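PDB 4UQW: protein CLPV1 from Pseudomonas aeruginosa, which is a Clp-family ATPase of the type VI secretion system that probably disassembles the contracted TssB-TssC sheath for reuse. Local coordinates for residues 16-21 and 48-53; 38-43 and 95-100; 45-48 and 54-57; 131-136 and 141-146. All coordinates share one frame; numbering follows the deposited sequence. Where two conformers were deposited one is given.

Interaction 1 (16-21 and 48-53)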
# COMPACT_ATOMS: atom_id res chain seq x y z
N ASN A 16 10.67 -0.41 3.81
CA ASN A 16 11.03 -0.53 5.23
C ASN A 16 10.47 -1.81 5.84
O ASN A 16 9.78 -2.60 5.13
CB ASN A 16 10.63 0.72 6.03
CG ASN A 16 9.12 0.85 6.25
OD1 ASN A 16 8.32 -0.05 5.93
ND2 ASN A 16 8.71 2.00 6.79
N SER A 17 10.78 -2.06 7.12
CA SER A 17 10.45 -3.36 7.66
C SER A 17 8.94 -3.50 7.84
O SER A 17 8.40 -4.58 7.59
CB SER A 17 11.19 -3.58 8.98
OG SER A 17 10.72 -2.67 9.95
N LEU A 18 8.27 -2.43 8.22
CA LEU A 18 6.82 -2.54 8.42
C LEU A 18 6.14 -2.90 7.08
O LEU A 18 5.26 -3.82 6.97
CB LEU A 18 6.28 -1.22 9.04
CG LEU A 18 4.77 -1.22 9.35
CD1 LEU A 18 4.44 -0.27 10.51
CD2 LEU A 18 3.92 -0.85 8.14
N ALA A 19 6.47 -2.17 6.01
CA ALA A 19 5.85 -2.38 4.71
C ALA A 19 6.19 -3.76 4.17
O ALA A 19 5.32 -4.43 3.60
CB ALA A 19 6.26 -1.31 3.68
N TYR A 20 7.45 -4.22 4.29
CA TYR A 20 7.83 -5.50 3.72
C TYR A 20 7.21 -6.64 4.53
O TYR A 20 6.71 -7.62 3.95
CB TYR A 20 9.36 -5.69 3.71
CG TYR A 20 9.96 -6.51 2.57
CD1 TYR A 20 9.23 -7.46 1.86
CD2 TYR A 20 11.24 -6.23 2.11
CE1 TYR A 20 9.79 -8.18 0.80
CE2 TYR A 20 11.83 -6.95 1.08
CZ TYR A 20 11.11 -7.92 0.42
OH TYR A 20 11.61 -8.64 -0.64
N LYS A 21 7.20 -6.52 5.84
CA LYS A 21 6.56 -7.59 6.65
C LYS A 21 5.08 -7.66 6.31
O LYS A 21 4.49 -8.75 6.33
CB LYS A 21 6.78 -7.34 8.15
CG LYS A 21 8.26 -7.67 8.55
CD LYS A 21 8.50 -7.32 10.04
CE LYS A 21 9.96 -7.49 10.43
NZ LYS A 21 10.25 -6.70 11.67
N LEU A 48 -3.24 -2.15 8.10
CA LEU A 48 -4.20 -1.57 9.03
C LEU A 48 -4.48 -2.51 10.21
O LEU A 48 -5.10 -2.08 11.19
CB LEU A 48 -5.49 -1.20 8.29
CG LEU A 48 -5.19 0.05 7.43
CD1 LEU A 48 -6.30 0.20 6.42
CD2 LEU A 48 -5.07 1.28 8.28
N GLN A 49 -4.05 -3.79 10.10
CA GLN A 49 -4.17 -4.74 11.23
C GLN A 49 -3.14 -4.48 12.35
O GLN A 49 -3.36 -4.95 13.48
CB GLN A 49 -4.00 -6.18 10.76
CG GLN A 49 -5.18 -6.71 9.93
CD GLN A 49 -6.40 -6.98 10.80
OE1 GLN A 49 -7.26 -6.12 10.94
NE2 GLN A 49 -6.46 -8.17 11.40
N LEU A 50 -2.09 -3.73 12.03
CA LEU A 50 -1.04 -3.40 12.98
C LEU A 50 -1.54 -2.36 13.99
O LEU A 50 -2.55 -1.71 13.77
CB LEU A 50 0.18 -2.85 12.22
CG LEU A 50 0.77 -3.77 11.15
CD1 LEU A 50 1.80 -2.94 10.37
CD2 LEU A 50 1.51 -4.93 11.86
N PRO A 51 -0.83 -2.21 15.09
CA PRO A 51 -1.24 -1.19 16.06
C PRO A 51 -1.22 0.24 15.50
O PRO A 51 -2.06 1.08 15.88
CB PRO A 51 -0.18 -1.32 17.16
CG PRO A 51 0.34 -2.71 17.02
CD PRO A 51 0.35 -2.98 15.54
N ASP A 52 -0.27 0.51 14.60
CA ASP A 52 -0.10 1.85 14.05
C ASP A 52 0.77 1.77 12.81
O ASP A 52 1.49 0.78 12.60
CB ASP A 52 0.50 2.79 15.10
CG ASP A 52 0.30 4.28 14.79
OD1 ASP A 52 -0.58 4.66 13.99
OD2 ASP A 52 1.04 5.10 15.42
N SER A 53 0.72 2.83 12.00
CA SER A 53 1.49 2.93 10.76
C SER A 53 1.27 4.31 10.16
O SER A 53 0.41 5.06 10.64
CB SER A 53 1.06 1.89 9.72
OG SER A 53 -0.26 2.23 9.25
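Leu18 meets Leu50 in an apolar contact centred on a single methyl group: Leu50 CD1 sits against the branch point of Leu18, 3.6 Å from Leu18 CG, and also lies 3.7 Å from Leu18 CD2. The two side chains run past each other in opposite directions, so the forked end of one lies alongside the other. Leu18 extends across from its helix because CG is anti to the backbone N (chi1 -178°). Its CD1 then packs on the turn that follows helix 40-49, 3.8 Å from Asp52 O and 4.1 Å from Ser53 CB. Leucine suits this place because its branched end can touch a neighbouring methyl and the backbone together.

Polar bonds shape each segment separately. Asn16 OD1 accepts from Ala19 N at 2.8 Å in a nearly straight bond (167°), with the donor almost in line with the side-chain C=O; a short amide is well fitted to occupy a free backbone N-H at a helix start. Asn16 ND2 is held by Glu161. In the turn, Asp52 OD1 takes a stronger bond from Gln57 and a weak one from Ser53 N at 3.0 Å.

Asn16 caps helix 17-33 through its side chain, while Ser53 holds the N-cap position of helix 54-61 with its OG hydrogen-bonded to His56 ND1. Three helices join here in the mainly helical Clp N-terminal domain.

Interaction 2 (38-43 and 95-100)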
# COMPACT_ATOMS: atom_id res chain seq x y z
N VAL A 38 -1.71 -11.40 -4.84
CA VAL A 38 -1.56 -10.51 -3.71
C VAL A 38 -1.76 -9.06 -4.21
O VAL A 38 -1.02 -8.58 -5.07
CB VAL A 38 -0.19 -10.65 -3.07
CG1 VAL A 38 -0.15 -9.85 -1.79
CG2 VAL A 38 0.07 -12.14 -2.77
N GLU A 39 -2.84 -8.43 -3.74
CA GLU A 39 -3.26 -7.13 -4.26
C GLU A 39 -3.05 -6.03 -3.28
O GLU A 39 -2.73 -6.25 -2.11
CB GLU A 39 -4.75 -7.17 -4.59
CG GLU A 39 -5.08 -8.10 -5.77
CD GLU A 39 -6.51 -7.95 -6.22
OE1 GLU A 39 -7.18 -6.95 -5.82
OE2 GLU A 39 -6.95 -8.84 -6.95
N LEU A 40 -3.23 -4.81 -3.80
CA LEU A 40 -3.20 -3.68 -2.91
C LEU A 40 -4.18 -3.85 -1.72
O LEU A 40 -3.85 -3.47 -0.58
CB LEU A 40 -3.53 -2.39 -3.64
CG LEU A 40 -2.53 -1.88 -4.66
CD1 LEU A 40 -3.14 -0.64 -5.40
CD2 LEU A 40 -1.23 -1.49 -4.01
N VAL A 41 -5.37 -4.43 -1.97
CA VAL A 41 -6.31 -4.54 -0.86
C VAL A 41 -5.75 -5.49 0.25
O VAL A 41 -5.90 -5.19 1.45
CB VAL A 41 -7.70 -5.00 -1.35
CG1 VAL A 41 -7.65 -6.43 -1.91
CG2 VAL A 41 -8.71 -4.93 -0.20
N HIS A 42 -5.05 -6.57 -0.13
CA HIS A 42 -4.45 -7.44 0.89
C HIS A 42 -3.41 -6.68 1.70
O HIS A 42 -3.30 -6.83 2.91
CB HIS A 42 -3.75 -8.66 0.27
CG HIS A 42 -4.66 -9.62 -0.43
ND1 HIS A 42 -4.66 -9.70 -1.80
CD2 HIS A 42 -5.54 -10.54 0.02
CE1 HIS A 42 -5.50 -10.66 -2.18
NE2 HIS A 42 -6.05 -11.17 -1.10
N TRP A 43 -2.57 -5.90 0.99
CA TRP A 43 -1.43 -5.23 1.62
C TRP A 43 -1.95 -4.17 2.59
O TRP A 43 -1.52 -4.07 3.75
CB TRP A 43 -0.59 -4.56 0.53
CG TRP A 43 0.78 -4.16 0.99
CD1 TRP A 43 1.37 -4.44 2.18
CD2 TRP A 43 1.71 -3.45 0.19
NE1 TRP A 43 2.68 -3.93 2.17
CE2 TRP A 43 2.91 -3.37 0.93
CE3 TRP A 43 1.68 -2.98 -1.15
CZ2 TRP A 43 4.06 -2.72 0.41
CZ3 TRP A 43 2.80 -2.35 -1.67
CH2 TRP A 43 3.98 -2.24 -0.87
N GLU A 95 3.62 -4.14 -7.48
CA GLU A 95 4.97 -3.79 -8.00
C GLU A 95 5.01 -2.30 -8.34
O GLU A 95 5.96 -1.60 -8.00
CB GLU A 95 5.38 -4.57 -9.27
CG GLU A 95 5.44 -6.08 -9.03
CD GLU A 95 5.82 -6.79 -10.32
OE1 GLU A 95 5.74 -6.20 -11.44
OE2 GLU A 95 6.23 -7.95 -10.27
N GLU A 96 3.98 -1.84 -9.05
CA GLU A 96 4.01 -0.45 -9.49
C GLU A 96 3.96 0.51 -8.32
O GLU A 96 4.63 1.57 -8.31
CB GLU A 96 2.80 -0.19 -10.40
CG GLU A 96 3.02 1.05 -11.25
CD GLU A 96 1.92 1.31 -12.26
OE1 GLU A 96 1.05 0.40 -12.56
OE2 GLU A 96 1.93 2.49 -12.71
N ALA A 97 3.18 0.20 -7.31
CA ALA A 97 3.14 1.08 -6.15
C ALA A 97 4.51 1.16 -5.46
O ALA A 97 4.85 2.23 -4.97
CB ALA A 97 2.03 0.61 -5.11
N VAL A 98 5.24 0.04 -5.38
CA VAL A 98 6.56 0.13 -4.74
C VAL A 98 7.45 1.03 -5.59
O VAL A 98 8.17 1.87 -5.02
CB VAL A 98 7.20 -1.27 -4.59
CG1 VAL A 98 8.61 -1.13 -3.93
CG2 VAL A 98 6.33 -2.15 -3.67
N GLU A 99 7.42 0.88 -6.93
CA GLU A 99 8.27 1.78 -7.76
C GLU A 99 7.91 3.26 -7.50
O GLU A 99 8.83 4.10 -7.35
CB GLU A 99 8.11 1.42 -9.25
CG GLU A 99 9.01 2.29 -10.10
CD GLU A 99 8.91 2.01 -11.58
OE1 GLU A 99 9.08 0.84 -11.99
OE2 GLU A 99 8.65 2.97 -12.27
N ARG A 100 6.63 3.60 -7.54
CA ARG A 100 6.27 5.00 -7.32
C ARG A 100 6.59 5.45 -5.91
O ARG A 100 7.00 6.61 -5.72
CB ARG A 100 4.77 5.22 -7.59
CG ARG A 100 4.34 4.71 -8.97
CD ARG A 100 5.20 5.24 -10.15
NE ARG A 100 5.28 6.67 -10.22
CZ ARG A 100 6.33 7.25 -10.84
NH1 ARG A 100 7.25 6.48 -11.43
NH2 ARG A 100 6.44 8.56 -10.90
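Segments 40-43 of helix 40-49 and 95-100 of helix 92-108 come nearest at Leu40 and Ala97, whose CA atoms are 8.6 Å apart. Leu40 CD2 reaches to 4.0 Å from Ala97 CB; the small alanine lets the longer leucine fill the space between the backbones. Val98 CG2 touches the six-membered end of the Trp43 indole, 3.7 Å from Trp43 CH2, approaching the ring obliquely, and the two side chains cross at about a right angle. A chi1 of -165° swings the indole away from its own backbone N and out to Val98. Its one polar atom, NE1, is satisfied by a hydrogen bond with Ala19 O, which helps fix the plane of the indole.

The start of the first helix is shaped by His42. Its ND1 accepts from Glu39 N at 2.9 Å, nearly straight (170°) and with the donor close to the ring plane, while NE2 is hydrogen-bonded to Asn35 OD1; the ring is gripped at both nitrogens.

The contact is buried near the centre of the domain. Trp43 also packs on Ala22 and Ile23 of helix 17-33, Val41 on helix 66-79, and Val38 belongs to the short strand that pairs in parallel with 89-90.

Interaction 3 (45-48 and 54-57)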
# COMPACT_ATOMS: atom_id res chain seq x y z
N HIS A 45 -5.01 -3.90 3.88
CA HIS A 45 -5.71 -4.53 4.99
C HIS A 45 -4.68 -5.01 6.08
O HIS A 45 -4.87 -4.79 7.28
CB HIS A 45 -6.58 -5.68 4.46
CG HIS A 45 -7.14 -6.52 5.54
ND1 HIS A 45 -8.29 -6.21 6.23
CD2 HIS A 45 -6.64 -7.65 6.11
CE1 HIS A 45 -8.52 -7.15 7.14
NE2 HIS A 45 -7.53 -8.03 7.09
N GLN A 46 -3.58 -5.62 5.64
CA GLN A 46 -2.60 -6.12 6.60
C GLN A 46 -1.89 -4.99 7.32
O GLN A 46 -1.62 -5.09 8.55
CB GLN A 46 -1.56 -7.04 5.91
CG GLN A 46 -2.16 -8.41 5.62
CD GLN A 46 -2.58 -9.19 6.82
OE1 GLN A 46 -1.91 -9.24 7.87
NE2 GLN A 46 -3.75 -9.74 6.70
N ILE A 47 -1.62 -3.89 6.63
CA ILE A 47 -1.01 -2.75 7.32
C ILE A 47 -1.95 -2.20 8.39
O ILE A 47 -1.49 -1.92 9.53
CB ILE A 47 -0.65 -1.62 6.27
CG1 ILE A 47 0.52 -2.07 5.39
CG2 ILE A 47 -0.37 -0.27 7.00
CD1 ILE A 47 0.61 -1.25 4.08
N LEU A 48 -3.24 -2.15 8.10
CA LEU A 48 -4.20 -1.57 9.03
C LEU A 48 -4.48 -2.51 10.21
O LEU A 48 -5.10 -2.08 11.19
CB LEU A 48 -5.49 -1.20 8.29
CG LEU A 48 -5.19 0.05 7.43
CD1 LEU A 48 -6.30 0.20 6.42
CD2 LEU A 48 -5.07 1.28 8.28
N ASP A 54 2.00 4.63 9.09
CA ASP A 54 1.70 5.88 8.39
C ASP A 54 0.27 5.86 7.86
O ASP A 54 -0.39 6.88 7.85
CB ASP A 54 2.58 6.08 7.15
CG ASP A 54 4.02 6.32 7.46
OD1 ASP A 54 4.36 6.58 8.64
OD2 ASP A 54 4.76 6.32 6.46
N LEU A 55 -0.17 4.70 7.37
CA LEU A 55 -1.51 4.62 6.82
C LEU A 55 -2.58 4.94 7.90
O LEU A 55 -3.57 5.66 7.63
CB LEU A 55 -1.74 3.20 6.21
CG LEU A 55 -3.07 3.02 5.50
CD1 LEU A 55 -3.30 4.05 4.35
CD2 LEU A 55 -3.02 1.63 4.85
N HIS A 56 -2.42 4.40 9.13
CA HIS A 56 -3.34 4.74 10.19
C HIS A 56 -3.44 6.22 10.39
O HIS A 56 -4.54 6.78 10.59
CB HIS A 56 -2.95 4.14 11.55
CG HIS A 56 -3.04 2.64 11.66
ND1 HIS A 56 -2.21 1.77 10.98
CD2 HIS A 56 -3.81 1.87 12.49
CE1 HIS A 56 -2.47 0.53 11.37
NE2 HIS A 56 -3.43 0.56 12.28
N GLN A 57 -2.27 6.86 10.49
CA GLN A 57 -2.23 8.28 10.80
C GLN A 57 -2.74 9.13 9.66
O GLN A 57 -3.42 10.13 9.91
CB GLN A 57 -0.79 8.69 11.17
CG GLN A 57 -0.37 7.95 12.45
CD GLN A 57 -1.29 8.31 13.62
OE1 GLN A 57 -1.64 9.48 13.81
NE2 GLN A 57 -1.73 7.32 14.37
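Leu48 lies against both Leu55 and His56, and its side chain carries much of this contact. From CB, a chi1 of -73° sets CG anti to the carbonyl carbon and turns the branched end to the next helix. Leu48 CG is 3.7 Å from Leu55 CD2. Of the two methyls, Leu48 CD1 lies 3.9 Å from Leu55 CD2, whereas Leu48 CD2 enters the angle between the two partners, 3.8 Å from Leu55 CG and over one face of the His56 imidazole. This last is a CH-pi contact, with Leu48 CD2 4.1 Å from the ring centroid and 13° off the ring normal.

Helices 40-49 and 54-61 are consecutive in this mainly helical Clp N-terminal domain, and the short turn between them brings these residues together. His56 folds back over the end of the first helix: its CE1 comes edge-on to Ile47 O at 3.2 Å, NE2 makes a weak hydrogen bond with Leu50 O, and ND1 is hydrogen-bonded to Ser53 OG. An imidazole suits this corner, offering a flat face to leucine and polar atoms to the turn.

Beside it, Ile47 CG2 packs 3.8 Å from Leu55 CB, the side chains crossing nearly at right angles.

Interaction 4 (131-136 and 141-146)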
# COMPACT_ATOMS: atom_id res chain seq x y z
N HIS A 131 -6.98 5.22 -9.21
CA HIS A 131 -8.30 4.69 -9.55
C HIS A 131 -8.51 3.35 -8.89
O HIS A 131 -9.64 3.03 -8.39
CB HIS A 131 -8.44 4.62 -11.10
CG HIS A 131 -9.70 4.00 -11.58
ND1 HIS A 131 -10.92 4.64 -11.53
CD2 HIS A 131 -9.93 2.79 -12.15
CE1 HIS A 131 -11.85 3.85 -12.04
NE2 HIS A 131 -11.28 2.72 -12.42
N ALA A 132 -7.45 2.53 -8.87
CA ALA A 132 -7.58 1.25 -8.16
C ALA A 132 -7.87 1.43 -6.69
O ALA A 132 -8.71 0.74 -6.10
CB ALA A 132 -6.30 0.41 -8.36
N LEU A 133 -7.16 2.37 -6.08
CA LEU A 133 -7.29 2.63 -4.67
C LEU A 133 -8.69 3.12 -4.32
O LEU A 133 -9.32 2.64 -3.35
CB LEU A 133 -6.19 3.69 -4.31
CG LEU A 133 -6.18 4.02 -2.82
CD1 LEU A 133 -5.56 2.86 -2.04
CD2 LEU A 133 -5.55 5.40 -2.57
N THR A 134 -9.22 4.08 -5.09
CA THR A 134 -10.57 4.56 -4.76
C THR A 134 -11.63 3.52 -5.07
O THR A 134 -12.67 3.53 -4.46
CB THR A 134 -10.88 5.91 -5.46
OG1 THR A 134 -10.90 5.74 -6.90
CG2 THR A 134 -9.81 6.94 -5.12
N GLY A 135 -11.33 2.60 -5.98
CA GLY A 135 -12.20 1.47 -6.23
C GLY A 135 -12.36 0.59 -4.98
O GLY A 135 -13.45 0.05 -4.77
N LEU A 136 -11.34 0.47 -4.16
CA LEU A 136 -11.42 -0.25 -2.91
C LEU A 136 -12.29 0.45 -1.88
O LEU A 136 -13.08 -0.18 -1.17
CB LEU A 136 -10.01 -0.47 -2.34
CG LEU A 136 -9.07 -1.29 -3.23
CD1 LEU A 136 -7.73 -1.47 -2.55
CD2 LEU A 136 -9.71 -2.65 -3.50
N ALA A 141 -10.92 8.81 -1.78
CA ALA A 141 -11.07 10.04 -2.52
C ALA A 141 -10.94 11.27 -1.64
O ALA A 141 -10.74 12.39 -2.13
CB ALA A 141 -12.41 10.05 -3.25
N LYS A 142 -10.97 11.07 -0.33
CA LYS A 142 -10.77 12.19 0.61
C LYS A 142 -9.27 12.56 0.77
O LYS A 142 -8.94 13.64 1.29
CB LYS A 142 -11.36 11.84 1.98
CG LYS A 142 -12.89 11.65 1.95
CD LYS A 142 -13.47 11.17 3.25
CE LYS A 142 -14.96 10.94 3.03
NZ LYS A 142 -15.64 10.50 4.25
N LEU A 143 -8.37 11.69 0.32
CA LEU A 143 -6.95 12.02 0.41
C LEU A 143 -6.59 13.14 -0.53
O LEU A 143 -7.05 13.20 -1.66
CB LEU A 143 -6.08 10.82 0.07
CG LEU A 143 -6.24 9.62 0.98
CD1 LEU A 143 -5.42 8.50 0.41
CD2 LEU A 143 -5.79 9.99 2.38
N LYS A 144 -5.72 14.02 -0.06
CA LYS A 144 -5.33 15.17 -0.88
C LYS A 144 -3.84 15.13 -1.01
O LYS A 144 -3.15 15.46 -0.04
CB LYS A 144 -5.78 16.51 -0.24
CG LYS A 144 -7.32 16.70 -0.10
CD LYS A 144 -8.02 16.42 -1.41
CE LYS A 144 -9.54 16.20 -1.24
NZ LYS A 144 -10.10 15.30 -2.29
N VAL A 145 -3.33 14.72 -2.17
CA VAL A 145 -1.88 14.50 -2.24
C VAL A 145 -1.07 15.79 -2.03
O VAL A 145 0.07 15.72 -1.57
CB VAL A 145 -1.51 13.79 -3.59
CG1 VAL A 145 -1.66 14.73 -4.79
CG2 VAL A 145 -0.05 13.23 -3.54
N GLU A 146 -1.62 16.96 -2.36
CA GLU A 146 -0.89 18.20 -2.14
C GLU A 146 -0.65 18.44 -0.66
O GLU A 146 0.42 18.93 -0.25
CB GLU A 146 -1.68 19.39 -2.74
CG GLU A 146 -2.00 19.30 -4.23
CD GLU A 146 -0.79 19.02 -5.10
OE1 GLU A 146 0.31 19.51 -4.77
OE2 GLU A 146 -0.95 18.30 -6.12
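Leu133 and Leu143 form the buried side of this contact, where Leu133 CD2 stands 4.3 Å from Leu143 CD1. Both leucines direct their CB toward the opposite segment, and both are enclosed by further apolar groups, as befits large aliphatic side chains turned into the core.

The outer side is more open to solvent although the backbones approach most closely there, 5.9 Å between the CA atoms of Thr134 and Ala141. Thr134 CG2 lies 4.0 Å from Ala141 N. Chi1 of 64° sets the threonine methyl anti to its carbonyl carbon, facing the 3-10 turn, and puts OG1 where it makes a weak hydrogen bond with Arg130 O; threonine thus serves both needs. Ala141 is small enough to let the turn pass near the helix. Within the turn itself, Lys144 curls back so that its NZ donates to Ala141 O at 3.0 Å, in the carbonyl plane, while Lys142 reaches into a salt bridge with Glu139.

The contact joins the end of helix 127-136 to the linker that leads, with Lys144 as N-cap, into helix 145-150. Beneath it, Leu133 packs on Ile123 of helix 116-124 and Phe44 of helix 40-49, and Leu143 on Val120 and Leu124.

Overall arrangement
Helix 40-49 runs through three of the four contacts: its beginning serves interaction 2, its last turn interaction 3, and its end with the following turn interaction 1. Interaction 2 is the buried core contact, about 5 Å from the chain centre, and is apolar across its segments. Interactions 1 and 3, with centres about 7 Å apart, share Leu48 and are partly buried; there leucine packing lies beside polar bonds of the turn, such as that of Asp52 with Gln57. Interaction 4 lies farther out, on the opposite side of the chain's centre from interaction 1, combining a leucine pair with surface lysines. It meets interaction 2 where Leu136 packs on Val41.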